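Local atomic coordinates of putative cytoplasmic protein (Salmonella typhimurium LT2, PDB entry 2Q02), a protein that is of unknown function but adopts a xylose isomerase-like TIM barrel that binds zinc, and may be an isomerase. Residues L19-F33 with E256-S268. Numbering follows the deposited sequence.
Sequences LSIEAFFRLVKRLEF and EAEIEEQINRSVS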
loop_
_atom_site.group_PDB
_atom_site.type_symbol
_atom_site.label_atom_id
_atom_site.label_comp_id
_atom_site.label_asym_id
_atom_site.label_seq_id
_atom_site.Cartn_x
_atom_site.Cartn_y
_atom_site.Cartn_z
ATOM N N LEU A 19 10.845 7.623 13.500
ATOM C CA LEU A 19 9.900 7.822 14.605
ATOM C C LEU A 19 9.417 6.521 15.226
ATOM O O LEU A 19 9.046 5.574 14.507
ATOM C CB LEU A 19 8.664 8.583 14.114
ATOM C CG LEU A 19 8.923 10.015 13.652
ATOM C CD1 LEU A 19 7.630 10.642 13.143
ATOM C CD2 LEU A 19 9.537 10.837 14.793
ATOM N N SER A 20 9.376 6.493 16.559
ATOM C CA SER A 20 8.748 5.390 17.263
ATOM C C SER A 20 7.272 5.358 16.898
ATOM O O SER A 20 6.734 6.326 16.364
ATOM C CB SER A 20 8.866 5.561 18.770
ATOM O OG SER A 20 7.857 6.437 19.243
ATOM N N ILE A 21 6.609 4.258 17.218
ATOM C CA ILE A 21 5.197 4.121 16.892
ATOM C C ILE A 21 4.336 5.198 17.560
ATOM O O ILE A 21 3.430 5.707 16.915
ATOM C CB ILE A 21 4.665 2.708 17.221
ATOM C CG1 ILE A 21 5.330 1.676 16.293
ATOM C CG2 ILE A 21 3.142 2.667 17.087
ATOM C CD1 ILE A 21 4.909 0.239 16.510
ATOM N N GLU A 22 4.607 5.545 18.825
ATOM C CA GLU A 22 3.819 6.608 19.494
ATOM C C GLU A 22 4.082 7.995 18.901
ATOM O O GLU A 22 3.145 8.781 18.756
ATOM C CB GLU A 22 3.997 6.669 21.021
ATOM C CG GLU A 22 3.165 7.815 21.638
ATOM C CD GLU A 22 2.925 7.685 23.135
ATOM O OE1 GLU A 22 3.709 6.977 23.801
ATOM O OE2 GLU A 22 1.961 8.304 23.659
ATOM N N ALA A 23 5.344 8.286 18.579
ATOM C CA ALA A 23 5.703 9.536 17.912
ATOM C C ALA A 23 5.036 9.637 16.537
ATOM O O ALA A 23 4.583 10.698 16.128
ATOM C CB ALA A 23 7.227 9.644 17.778
ATOM N N PHE A 24 4.982 8.515 15.832
ATOM C CA PHE A 24 4.365 8.465 14.512
ATOM C C PHE A 24 2.852 8.688 14.617
ATOM O O PHE A 24 2.290 9.519 13.905
ATOM C CB PHE A 24 4.703 7.144 13.810
ATOM C CG PHE A 24 3.882 6.880 12.597
ATOM C CD1 PHE A 24 3.868 7.778 11.553
ATOM C CD2 PHE A 24 3.122 5.722 12.491
ATOM C CE1 PHE A 24 3.107 7.545 10.427
ATOM C CE2 PHE A 24 2.358 5.472 11.353
ATOM C CZ PHE A 24 2.345 6.396 10.327
ATOM N N PHE A 25 2.211 7.969 15.534
ATOM C CA PHE A 25 0.765 8.089 15.762
ATOM C C PHE A 25 0.388 9.492 16.221
ATOM O O PHE A 25 -0.633 10.030 15.791
ATOM C CB PHE A 25 0.283 7.073 16.825
ATOM C CG PHE A 25 0.139 5.634 16.328
ATOM C CD1 PHE A 25 0.713 5.195 15.134
ATOM C CD2 PHE A 25 -0.561 4.707 17.091
ATOM C CE1 PHE A 25 0.569 3.887 14.715
ATOM C CE2 PHE A 25 -0.703 3.394 16.659
ATOM C CZ PHE A 25 -0.134 2.992 15.477
ATOM N N ARG A 26 1.212 10.069 17.095
ATOM C CA ARG A 26 0.964 11.406 17.651
ATOM C C ARG A 26 1.017 12.463 16.532
ATOM O O ARG A 26 0.214 13.393 16.511
ATOM C CB ARG A 26 1.957 11.725 18.794
ATOM C CG ARG A 26 1.720 13.076 19.479
ATOM C CD ARG A 26 2.591 13.278 20.720
ATOM N NE ARG A 26 4.001 12.994 20.444
ATOM C CZ ARG A 26 4.816 12.242 21.195
ATOM N NH1 ARG A 26 4.409 11.690 22.342
ATOM N NH2 ARG A 26 6.076 12.059 20.799
ATOM N N LEU A 27 1.943 12.291 15.592
ATOM C CA LEU A 27 2.071 13.184 14.432
ATOM C C LEU A 27 0.824 13.128 13.547
ATOM O O LEU A 27 0.266 14.174 13.181
ATOM C CB LEU A 27 3.331 12.812 13.632
ATOM C CG LEU A 27 3.721 13.610 12.395
ATOM C CD1 LEU A 27 5.211 13.470 12.192
ATOM C CD2 LEU A 27 2.953 13.142 11.172
ATOM N N VAL A 28 0.385 11.908 13.225
ATOM C CA VAL A 28 -0.797 11.702 12.382
ATOM C C VAL A 28 -2.054 12.327 13.022
ATOM O O VAL A 28 -2.879 12.918 12.320
ATOM C CB VAL A 28 -1.020 10.201 12.084
ATOM C CG1 VAL A 28 -2.340 9.968 11.348
ATOM C CG2 VAL A 28 0.138 9.638 11.281
ATOM N N LYS A 29 -2.186 12.223 14.347
ATOM C CA LYS A 29 -3.297 12.887 15.057
ATOM C C LYS A 29 -3.146 14.418 15.020
ATOM O O LYS A 29 -4.135 15.113 14.781
ATOM C CB LYS A 29 -3.493 12.355 16.490
ATOM C CG LYS A 29 -4.447 13.222 17.383
ATOM C CD LYS A 29 -5.635 12.427 17.941
ATOM C CE LYS A 29 -6.550 13.273 18.869
ATOM N NZ LYS A 29 -5.868 13.724 20.128
ATOM N N ARG A 30 -1.932 14.943 15.225
ATOM C CA ARG A 30 -1.672 16.387 15.105
ATOM C C ARG A 30 -2.130 16.923 13.735
ATOM O O ARG A 30 -2.644 18.039 13.632
ATOM C CB ARG A 30 -0.177 16.720 15.340
ATOM C CG ARG A 30 0.255 16.892 16.820
ATOM C CD ARG A 30 1.728 17.368 16.966
ATOM N NE ARG A 30 2.670 16.243 16.989
ATOM C CZ ARG A 30 3.606 15.975 16.075
ATOM N NH1 ARG A 30 3.806 16.753 15.025
ATOM N NH2 ARG A 30 4.361 14.899 16.219
ATOM N N LEU A 31 -1.940 16.131 12.679
ATOM C CA LEU A 31 -2.368 16.508 11.317
ATOM C C LEU A 31 -3.854 16.245 11.041
ATOM O O LEU A 31 -4.344 16.507 9.944
ATOM C CB LEU A 31 -1.543 15.741 10.290
ATOM C CG LEU A 31 -0.061 16.097 10.286
ATOM C CD1 LEU A 31 0.708 15.180 9.349
ATOM C CD2 LEU A 31 0.126 17.561 9.890
ATOM N N GLU A 32 -4.545 15.700 12.034
ATOM C CA GLU A 32 -5.981 15.418 11.975
ATOM C C GLU A 32 -6.379 14.390 10.920
ATOM O O GLU A 32 -7.423 14.537 10.286
ATOM C CB GLU A 32 -6.798 16.700 11.802
ATOM C CG GLU A 32 -7.040 17.444 13.101
ATOM C CD GLU A 32 -7.733 18.765 12.881
ATOM O OE1 GLU A 32 -7.134 19.640 12.220
ATOM O OE2 GLU A 32 -8.870 18.927 13.371
ATOM N N PHE A 33 -5.540 13.371 10.719
ATOM C CA PHE A 33 -5.934 12.173 9.968
ATOM C C PHE A 33 -6.225 11.070 10.965
ATOM O O PHE A 33 -5.817 11.145 12.109
ATOM C CB PHE A 33 -4.849 11.750 8.970
ATOM C CG PHE A 33 -4.528 12.818 7.982
ATOM C CD1 PHE A 33 -5.453 13.160 6.999
ATOM C CD2 PHE A 33 -3.345 13.548 8.081
ATOM C CE1 PHE A 33 -5.184 14.182 6.103
ATOM C CE2 PHE A 33 -3.070 14.573 7.188
ATOM C CZ PHE A 33 -3.989 14.889 6.201
ATOM N N GLU A 256 10.153 15.930 12.163
ATOM C CA GLU A 256 8.712 15.740 12.318
ATOM C C GLU A 256 7.923 16.886 11.690
ATOM O O GLU A 256 6.785 16.694 11.237
ATOM C CB GLU A 256 8.321 15.652 13.790
ATOM C CG GLU A 256 8.642 14.339 14.467
ATOM C CD GLU A 256 7.957 14.218 15.825
ATOM O OE1 GLU A 256 6.818 14.710 15.944
ATOM O OE2 GLU A 256 8.550 13.642 16.770
ATOM N N ALA A 257 8.522 18.079 11.710
ATOM C CA ALA A 257 7.958 19.259 11.065
ATOM C C ALA A 257 7.954 19.091 9.536
ATOM O O ALA A 257 6.922 19.307 8.901
ATOM C CB ALA A 257 8.738 20.521 11.480
ATOM N N GLU A 258 9.098 18.694 8.963
ATOM C CA GLU A 258 9.233 18.483 7.512
ATOM C C GLU A 258 8.235 17.426 7.003
ATOM O O GLU A 258 7.659 17.576 5.914
ATOM C CB GLU A 258 10.674 18.070 7.173
ATOM C CG GLU A 258 10.954 17.733 5.689
ATOM C CD GLU A 258 11.427 18.940 4.859
ATOM O OE1 GLU A 258 12.528 19.498 5.138
ATOM O OE2 GLU A 258 10.696 19.309 3.909
ATOM N N ILE A 259 8.038 16.367 7.798
ATOM C CA ILE A 259 7.064 15.308 7.501
ATOM C C ILE A 259 5.662 15.888 7.470
ATOM O O ILE A 259 4.886 15.576 6.556
ATOM C CB ILE A 259 7.102 14.159 8.547
ATOM C CG1 ILE A 259 8.378 13.329 8.420
ATOM C CG2 ILE A 259 5.933 13.202 8.379
ATOM C CD1 ILE A 259 8.523 12.301 9.560
ATOM N N GLU A 260 5.327 16.714 8.461
ATOM C CA GLU A 260 4.011 17.354 8.506
ATOM C C GLU A 260 3.788 18.222 7.262
ATOM O O GLU A 260 2.699 18.213 6.694
ATOM C CB GLU A 260 3.830 18.188 9.787
ATOM C CG GLU A 260 3.687 17.374 11.097
ATOM C CD GLU A 260 3.630 18.244 12.366
ATOM O OE1 GLU A 260 2.545 18.749 12.710
ATOM O OE2 GLU A 260 4.660 18.413 13.045
ATOM N N GLU A 261 4.823 18.949 6.839
ATOM C CA GLU A 261 4.753 19.841 5.674
ATOM C C GLU A 261 4.471 19.096 4.371
ATOM O O GLU A 261 3.697 19.549 3.539
ATOM C CB GLU A 261 6.073 20.618 5.515
ATOM C CG GLU A 261 6.308 21.762 6.522
ATOM C CD GLU A 261 7.706 22.387 6.390
ATOM O OE1 GLU A 261 8.442 22.052 5.430
ATOM O OE2 GLU A 261 8.083 23.215 7.244
ATOM N N GLN A 262 5.117 17.956 4.198
ATOM C CA GLN A 262 5.028 17.183 2.953
ATOM C C GLN A 262 3.690 16.488 2.797
ATOM O O GLN A 262 3.195 16.302 1.687
ATOM C CB GLN A 262 6.131 16.141 2.929
ATOM C CG GLN A 262 7.533 16.744 2.893
ATOM C CD GLN A 262 8.081 16.907 1.489
ATOM O OE1 GLN A 262 7.410 16.619 0.498
ATOM N NE2 GLN A 262 9.318 17.366 1.402
ATOM N N ILE A 263 3.119 16.080 3.921
ATOM C CA ILE A 263 1.793 15.477 3.935
ATOM C C ILE A 263 0.792 16.572 3.658
ATOM O O ILE A 263 -0.092 16.400 2.833
ATOM C CB ILE A 263 1.471 14.757 5.286
ATOM C CG1 ILE A 263 2.423 13.563 5.500
ATOM C CG2 ILE A 263 0.043 14.255 5.293
ATOM C CD1 ILE A 263 2.599 13.107 6.958
ATOM N N ASN A 264 0.917 17.700 4.339
ATOM C CA ASN A 264 0.045 18.855 4.031
ATOM C C ASN A 264 0.191 19.339 2.562
ATOM O O ASN A 264 -0.819 19.549 1.872
ATOM C CB ASN A 264 0.274 20.003 5.029
ATOM C CG ASN A 264 -0.237 19.681 6.433
ATOM O OD1 ASN A 264 -1.103 18.821 6.625
ATOM N ND2 ASN A 264 0.301 20.380 7.420
ATOM N N ARG A 265 1.435 19.462 2.083
ATOM C CA ARG A 265 1.686 19.913 0.716
ATOM C C ARG A 265 1.098 18.938 -0.308
ATOM O O ARG A 265 0.529 19.356 -1.308
ATOM C CB ARG A 265 3.189 20.150 0.469
ATOM N N SER A 266 1.218 17.642 -0.045
ATOM C CA SER A 266 0.691 16.613 -0.952
ATOM C C SER A 266 -0.839 16.640 -1.027
ATOM O O SER A 266 -1.400 16.676 -2.120
ATOM C CB SER A 266 1.195 15.235 -0.549
ATOM O OG SER A 266 2.598 15.151 -0.770
ATOM N N VAL A 267 -1.499 16.653 0.130
ATOM C CA VAL A 267 -2.962 16.787 0.207
ATOM C C VAL A 267 -3.455 18.019 -0.539
ATOM O O VAL A 267 -4.332 17.908 -1.405
ATOM C CB VAL A 267 -3.452 16.799 1.680
ATOM C CG1 VAL A 267 -4.891 17.325 1.812
ATOM C CG2 VAL A 267 -3.373 15.376 2.249
ATOM N N SER A 268 -2.856 19.171 -0.229
ATOM C CA SER A 268 -3.233 20.455 -0.837
ATOM C C SER A 268 -3.093 20.457 -2.346
ATOM O O SER A 268 -3.866 21.112 -3.045
ATOM C CB SER A 268 -2.394 21.596 -0.257
ATOM O OG SER A 268 -2.731 21.798 1.102
#
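The first and last helices of the (βα)8 barrel, 21-30 and 256-271, close the outer ring of helices here, and Leu27 is the knob that joins them. It enters a hole made by Glu256, Ile259, Glu260 and Ile263; the axes of the segments 21-30 and 256-268 approach to 10.8 Å and cross at -44°. With CG anti to the backbone N (chi1 -178°), the branch is carried into this hole: CD1 rests 3.9 Å from Ile259 CG2, while CG meets the aliphatic CG of Glu260. One turn on, Leu31 lies across Ile263, CD1 to CD1 at 3.7 Å, and its CD2 packs against the CB of Glu260 and the amide of Asn264. At the other end Leu19 CD1 and Ile259 CD1 meet tip to tip.

Over the outer side of this apolar seam runs a salt-bridge network. The side chain of Arg30, bent at chi3, straddles two carboxylates one turn apart: NH1 reaches Glu260 OE2 at 2.7 Å, in the guanidinium plane, and NH2 reaches Glu256 OE1. The Glu256 carboxylate is not far from coplanar with the guanidinium, whereas that of Glu260 is steeply turned. The Glu256 bond is implausibly short and strongly bent, and Arg30 was modelled in two conformers, so the details of this arm are doubtful.

Beyond the Schellman turn at Glu32, Phe33 leads toward strand 35-39; its CE2 lies 3.7 Å from Ile263 CG2 and its CZ near Val267 CG2. Beneath the pair is strand 9-12, where Ile11 touches Ile263 and Phe9 touches Phe33, while Phe25 of helix 21-30 packs on helix 53-62.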